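Protein DJ-1 homolog D (Arabidopsis thaliana, PDB 4OGG) belongs to the DJ-1/PfpI family and carries two DJ-1-like domains in tandem within a single chain. Local coordinates at residues I191-D204 with L218-K232. Sequence-based numbering, arbitrary orientation.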
loop_
_atom_site.group_PDB
_atom_site.type_symbol
_atom_site.label_atom_id
_atom_site.label_comp_id
_atom_site.label_asym_id
_atom_site.label_seq_id
_atom_site.Cartn_x
_atom_site.Cartn_y
_atom_site.Cartn_z
ATOM N N ILE C 191 -20.842 -0.298 -37.519
ATOM C CA ILE C 191 -19.548 0.371 -37.502
ATOM C C ILE C 191 -18.947 0.415 -38.902
ATOM O O ILE C 191 -18.886 -0.603 -39.591
ATOM C CB ILE C 191 -18.559 -0.363 -36.569
ATOM C CG1 ILE C 191 -19.163 -0.484 -35.168
ATOM C CG2 ILE C 191 -17.229 0.384 -36.526
ATOM C CD1 ILE C 191 -18.387 -1.400 -34.242
ATOM N N THR C 192 -18.499 1.595 -39.314
ATOM C CA THR C 192 -17.899 1.765 -40.631
ATOM C C THR C 192 -16.593 2.542 -40.563
ATOM O O THR C 192 -16.393 3.358 -39.661
ATOM C CB THR C 192 -18.849 2.512 -41.588
ATOM O OG1 THR C 192 -19.263 3.744 -40.988
ATOM C CG2 THR C 192 -20.074 1.665 -41.896
ATOM N N GLY C 193 -15.714 2.278 -41.529
ATOM C CA GLY C 193 -14.432 2.958 -41.609
ATOM C C GLY C 193 -13.442 2.617 -40.510
ATOM O O GLY C 193 -12.517 3.389 -40.252
ATOM N N ALA C 194 -13.617 1.457 -39.880
ATOM C CA ALA C 194 -12.742 1.036 -38.789
ATOM C C ALA C 194 -11.490 0.278 -39.225
ATOM O O ALA C 194 -10.742 -0.226 -38.384
ATOM C CB ALA C 194 -13.533 0.199 -37.789
ATOM N N ASN C 195 -11.257 0.187 -40.529
ATOM C CA ASN C 195 -10.072 -0.502 -41.026
ATOM C C ASN C 195 -8.884 0.452 -40.921
ATOM O O ASN C 195 -8.426 1.007 -41.919
ATOM C CB ASN C 195 -10.273 -0.935 -42.481
ATOM C CG ASN C 195 -9.092 -1.716 -43.022
ATOM O OD1 ASN C 195 -8.589 -2.630 -42.367
ATOM N ND2 ASN C 195 -8.648 -1.368 -44.226
ATOM N N LYS C 196 -8.397 0.640 -39.699
ATOM C CA LYS C 196 -7.278 1.539 -39.445
ATOM C C LYS C 196 -6.251 0.908 -38.511
ATOM O O LYS C 196 -6.574 0.019 -37.724
ATOM C CB LYS C 196 -7.788 2.842 -38.816
ATOM C CG LYS C 196 -8.819 3.595 -39.641
ATOM C CD LYS C 196 -8.229 4.118 -40.943
ATOM C CE LYS C 196 -9.226 4.991 -41.689
ATOM N NZ LYS C 196 -10.484 4.258 -42.021
ATOM N N ARG C 197 -5.010 1.372 -38.611
ATOM C CA ARG C 197 -3.929 0.887 -37.761
ATOM C C ARG C 197 -3.517 2.047 -36.860
ATOM O O ARG C 197 -3.188 3.132 -37.346
ATOM C CB ARG C 197 -2.738 0.434 -38.607
ATOM C CG ARG C 197 -2.993 -0.836 -39.399
ATOM C CD ARG C 197 -1.852 -1.118 -40.365
ATOM N NE ARG C 197 -0.567 -1.273 -39.687
ATOM C CZ ARG C 197 -0.266 -2.279 -38.874
ATOM N NH1 ARG C 197 -1.157 -3.231 -38.629
ATOM N NH2 ARG C 197 0.934 -2.340 -38.311
ATOM N N ILE C 198 -3.539 1.816 -35.552
ATOM C CA ILE C 198 -3.197 2.856 -34.588
ATOM C C ILE C 198 -2.005 2.462 -33.721
ATOM O O ILE C 198 -1.917 1.326 -33.255
ATOM C CB ILE C 198 -4.399 3.152 -33.661
ATOM C CG1 ILE C 198 -5.686 3.250 -34.488
ATOM C CG2 ILE C 198 -4.161 4.440 -32.888
ATOM C CD1 ILE C 198 -5.678 4.341 -35.531
ATOM N N LEU C 199 -1.089 3.407 -33.514
ATOM C CA LEU C 199 0.095 3.174 -32.690
ATOM C C LEU C 199 0.011 3.957 -31.383
ATOM O O LEU C 199 -0.287 5.148 -31.383
ATOM C CB LEU C 199 1.366 3.596 -33.437
ATOM C CG LEU C 199 2.664 3.498 -32.627
ATOM C CD1 LEU C 199 2.957 2.043 -32.309
ATOM C CD2 LEU C 199 3.813 4.108 -33.410
ATOM N N PHE C 200 0.276 3.276 -30.272
ATOM C CA PHE C 200 0.249 3.898 -28.950
ATOM C C PHE C 200 1.661 4.013 -28.397
ATOM O O PHE C 200 2.375 3.017 -28.315
ATOM C CB PHE C 200 -0.580 3.056 -27.975
ATOM C CG PHE C 200 -2.030 3.427 -27.924
ATOM C CD1 PHE C 200 -2.828 3.349 -29.061
ATOM C CD2 PHE C 200 -2.605 3.843 -26.727
ATOM C CE1 PHE C 200 -4.182 3.678 -29.005
ATOM C CE2 PHE C 200 -3.955 4.173 -26.659
ATOM C CZ PHE C 200 -4.746 4.090 -27.800
ATOM N N LEU C 201 2.063 5.225 -28.025
ATOM C CA LEU C 201 3.386 5.441 -27.448
ATOM C C LEU C 201 3.242 5.276 -25.940
ATOM O O LEU C 201 2.740 6.167 -25.254
ATOM C CB LEU C 201 3.890 6.844 -27.782
ATOM C CG LEU C 201 4.203 7.082 -29.261
ATOM C CD1 LEU C 201 4.489 8.552 -29.510
ATOM C CD2 LEU C 201 5.396 6.220 -29.658
ATOM N N CYS C 202 3.679 4.127 -25.436
ATOM C CA CYS C 202 3.573 3.812 -24.019
ATOM C C CYS C 202 4.891 3.911 -23.262
ATOM O O CYS C 202 5.957 4.092 -23.855
ATOM C CB CYS C 202 3.004 2.400 -23.849
ATOM S SG CYS C 202 1.405 2.140 -24.662
ATOM N N GLY C 203 4.797 3.784 -21.942
ATOM C CA GLY C 203 5.971 3.846 -21.093
ATOM C C GLY C 203 5.601 3.537 -19.656
ATOM O O GLY C 203 4.420 3.496 -19.312
ATOM N N ASP C 204 6.599 3.322 -18.808
ATOM C CA ASP C 204 6.323 3.020 -17.415
ATOM C C ASP C 204 5.575 4.148 -16.722
ATOM O O ASP C 204 5.895 5.329 -16.885
ATOM C CB ASP C 204 7.616 2.729 -16.650
ATOM C CG ASP C 204 8.274 1.437 -17.087
ATOM O OD1 ASP C 204 7.627 0.656 -17.816
ATOM O OD2 ASP C 204 9.437 1.200 -16.692
ATOM N N LEU C 218 -10.695 1.772 -29.253
ATOM C CA LEU C 218 -10.356 1.697 -30.669
ATOM C C LEU C 218 -10.370 0.256 -31.176
ATOM O O LEU C 218 -10.753 -0.001 -32.319
ATOM C CB LEU C 218 -8.989 2.348 -30.918
ATOM C CG LEU C 218 -8.956 3.857 -30.656
ATOM C CD1 LEU C 218 -7.523 4.371 -30.703
ATOM C CD2 LEU C 218 -9.823 4.570 -31.686
ATOM N N GLN C 219 -9.956 -0.686 -30.333
ATOM C CA GLN C 219 -9.970 -2.091 -30.726
ATOM C C GLN C 219 -11.412 -2.573 -30.853
ATOM O O GLN C 219 -11.714 -3.443 -31.670
ATOM C CB GLN C 219 -9.263 -2.962 -29.688
ATOM C CG GLN C 219 -7.751 -2.822 -29.650
ATOM C CD GLN C 219 -7.131 -3.737 -28.617
ATOM O OE1 GLN C 219 -7.536 -3.736 -27.453
ATOM N NE2 GLN C 219 -6.143 -4.525 -29.034
ATOM N N ALA C 220 -12.300 -2.015 -30.033
ATOM C CA ALA C 220 -13.708 -2.412 -30.059
ATOM C C ALA C 220 -14.369 -2.049 -31.386
ATOM O O ALA C 220 -15.302 -2.723 -31.832
ATOM C CB ALA C 220 -14.458 -1.757 -28.914
ATOM N N LEU C 221 -13.883 -0.979 -32.004
ATOM C CA LEU C 221 -14.414 -0.521 -33.281
ATOM C C LEU C 221 -13.936 -1.438 -34.403
ATOM O O LEU C 221 -14.538 -1.482 -35.475
ATOM C CB LEU C 221 -13.962 0.917 -33.556
ATOM C CG LEU C 221 -14.533 2.005 -32.642
ATOM C CD1 LEU C 221 -13.747 3.292 -32.807
ATOM C CD2 LEU C 221 -16.002 2.226 -32.967
ATOM N N GLY C 222 -12.853 -2.167 -34.148
ATOM C CA GLY C 222 -12.315 -3.072 -35.148
ATOM C C GLY C 222 -10.934 -2.683 -35.644
ATOM O O GLY C 222 -10.379 -3.334 -36.532
ATOM N N CYS C 223 -10.369 -1.629 -35.065
ATOM C CA CYS C 223 -9.046 -1.151 -35.459
ATOM C C CYS C 223 -7.927 -2.057 -34.963
ATOM O O CYS C 223 -8.070 -2.756 -33.957
ATOM C CB CYS C 223 -8.796 0.256 -34.901
ATOM S SG CYS C 223 -10.017 1.514 -35.330
ATOM N N GLN C 224 -6.812 -2.050 -35.685
ATOM C CA GLN C 224 -5.646 -2.823 -35.279
ATOM C C GLN C 224 -4.870 -1.814 -34.444
ATOM O O GLN C 224 -4.470 -0.765 -34.949
ATOM C CB GLN C 224 -4.819 -3.247 -36.497
ATOM C CG GLN C 224 -3.492 -3.920 -36.151
ATOM C CD GLN C 224 -3.658 -5.133 -35.253
ATOM O OE1 GLN C 224 -4.460 -6.023 -35.535
ATOM N NE2 GLN C 224 -2.890 -5.178 -34.171
ATOM N N VAL C 225 -4.672 -2.119 -33.167
ATOM C CA VAL C 225 -3.977 -1.194 -32.280
ATOM C C VAL C 225 -2.731 -1.809 -31.663
ATOM O O VAL C 225 -2.800 -2.856 -31.021
ATOM C CB VAL C 225 -4.918 -0.724 -31.146
ATOM C CG1 VAL C 225 -4.341 0.504 -30.462
ATOM C CG2 VAL C 225 -6.303 -0.432 -31.713
ATOM N N ASP C 226 -1.593 -1.149 -31.858
ATOM C CA ASP C 226 -0.331 -1.634 -31.313
ATOM C C ASP C 226 0.195 -0.700 -30.231
ATOM O O ASP C 226 -0.021 0.507 -30.279
ATOM C CB ASP C 226 0.718 -1.772 -32.423
ATOM C CG ASP C 226 0.288 -2.731 -33.517
ATOM O OD1 ASP C 226 -0.172 -3.843 -33.187
ATOM O OD2 ASP C 226 0.418 -2.375 -34.707
ATOM N N ALA C 227 0.894 -1.274 -29.259
ATOM C CA ALA C 227 1.460 -0.506 -28.158
ATOM C C ALA C 227 2.955 -0.784 -28.077
ATOM O O ALA C 227 3.376 -1.941 -28.060
ATOM C CB ALA C 227 0.778 -0.893 -26.848
ATOM N N VAL C 228 3.753 0.279 -28.032
ATOM C CA VAL C 228 5.201 0.131 -27.956
ATOM C C VAL C 228 5.817 1.021 -26.883
ATOM O O VAL C 228 5.225 2.016 -26.463
ATOM C CB VAL C 228 5.875 0.474 -29.300
ATOM C CG1 VAL C 228 5.304 -0.402 -30.409
ATOM C CG2 VAL C 228 5.676 1.951 -29.621
ATOM N N CYS C 229 7.017 0.644 -26.455
ATOM C CA CYS C 229 7.771 1.380 -25.448
ATOM C C CYS C 229 9.249 1.119 -25.705
ATOM O O CYS C 229 9.648 -0.013 -25.965
ATOM C CB CYS C 229 7.405 0.900 -24.039
ATOM S SG CYS C 229 8.435 1.594 -22.712
ATOM N N PRO C 230 10.080 2.169 -25.654
ATOM C CA PRO C 230 11.514 1.987 -25.889
ATOM C C PRO C 230 12.114 0.957 -24.934
ATOM O O PRO C 230 11.648 0.799 -23.804
ATOM C CB PRO C 230 12.077 3.386 -25.658
ATOM C CG PRO C 230 10.961 4.266 -26.116
ATOM C CD PRO C 230 9.749 3.597 -25.507
ATOM N N GLU C 231 13.144 0.257 -25.398
ATOM C CA GLU C 231 13.828 -0.752 -24.593
ATOM C C GLU C 231 12.972 -1.961 -24.236
ATOM O O GLU C 231 13.457 -2.895 -23.596
ATOM C CB GLU C 231 14.378 -0.126 -23.310
ATOM C CG GLU C 231 15.463 0.913 -23.542
ATOM C CD GLU C 231 15.980 1.514 -22.248
ATOM O OE1 GLU C 231 16.487 0.752 -21.396
ATOM O OE2 GLU C 231 15.877 2.749 -22.083
ATOM N N LYS C 232 11.705 -1.951 -24.636
ATOM C CA LYS C 232 10.830 -3.082 -24.349
ATOM C C LYS C 232 10.245 -3.683 -25.621
ATOM O O LYS C 232 10.095 -3.001 -26.637
ATOM C CB LYS C 232 9.715 -2.669 -23.384
ATOM C CG LYS C 232 10.231 -2.362 -21.984
ATOM C CD LYS C 232 9.108 -2.155 -20.985
ATOM C CE LYS C 232 9.664 -1.918 -19.590
ATOM N NZ LYS C 232 8.588 -1.758 -18.573
#
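R197 faces D226 by charge alone: NH2 lies 3.6 Å from OD2 in a long salt bridge, the oxygen standing off the guanidinium plane, where the N-H bonds are not directed. Each partner is held elsewhere, R197 NE by the carbonyl of S272 and D226 OD2 by the hydroxyl of Y273. Q224 runs alongside the arginine, its CG 3.5 Å from NH1, and bends at chi2 (56°), so that NE2 donates a hydrogen bond to D226 OD1 from above the carboxylate plane. Beneath these side chains, six backbone hydrogen bonds, from Q224 N to K196 O through C202 N to V228 O, join strands 197-201 and 224-228 in parallel. With helix 208-221 between them they form the first beta-alpha-beta unit of the second DJ-1/PfpI domain, 224-228 being one of the two edge strands of the six-stranded sheet within this chain. On the helix-facing side, L218 CD1 meets the F200 ring at its edge, 3.8 Å from CE1, and V225 CG1 approaches the same carbon obliquely at 3.5 Å. Beyond the strand ends, extended K232 places NZ 2.7 Å from D204 OD1, on its syn lone pair; R237 O also accepts from this ammonium.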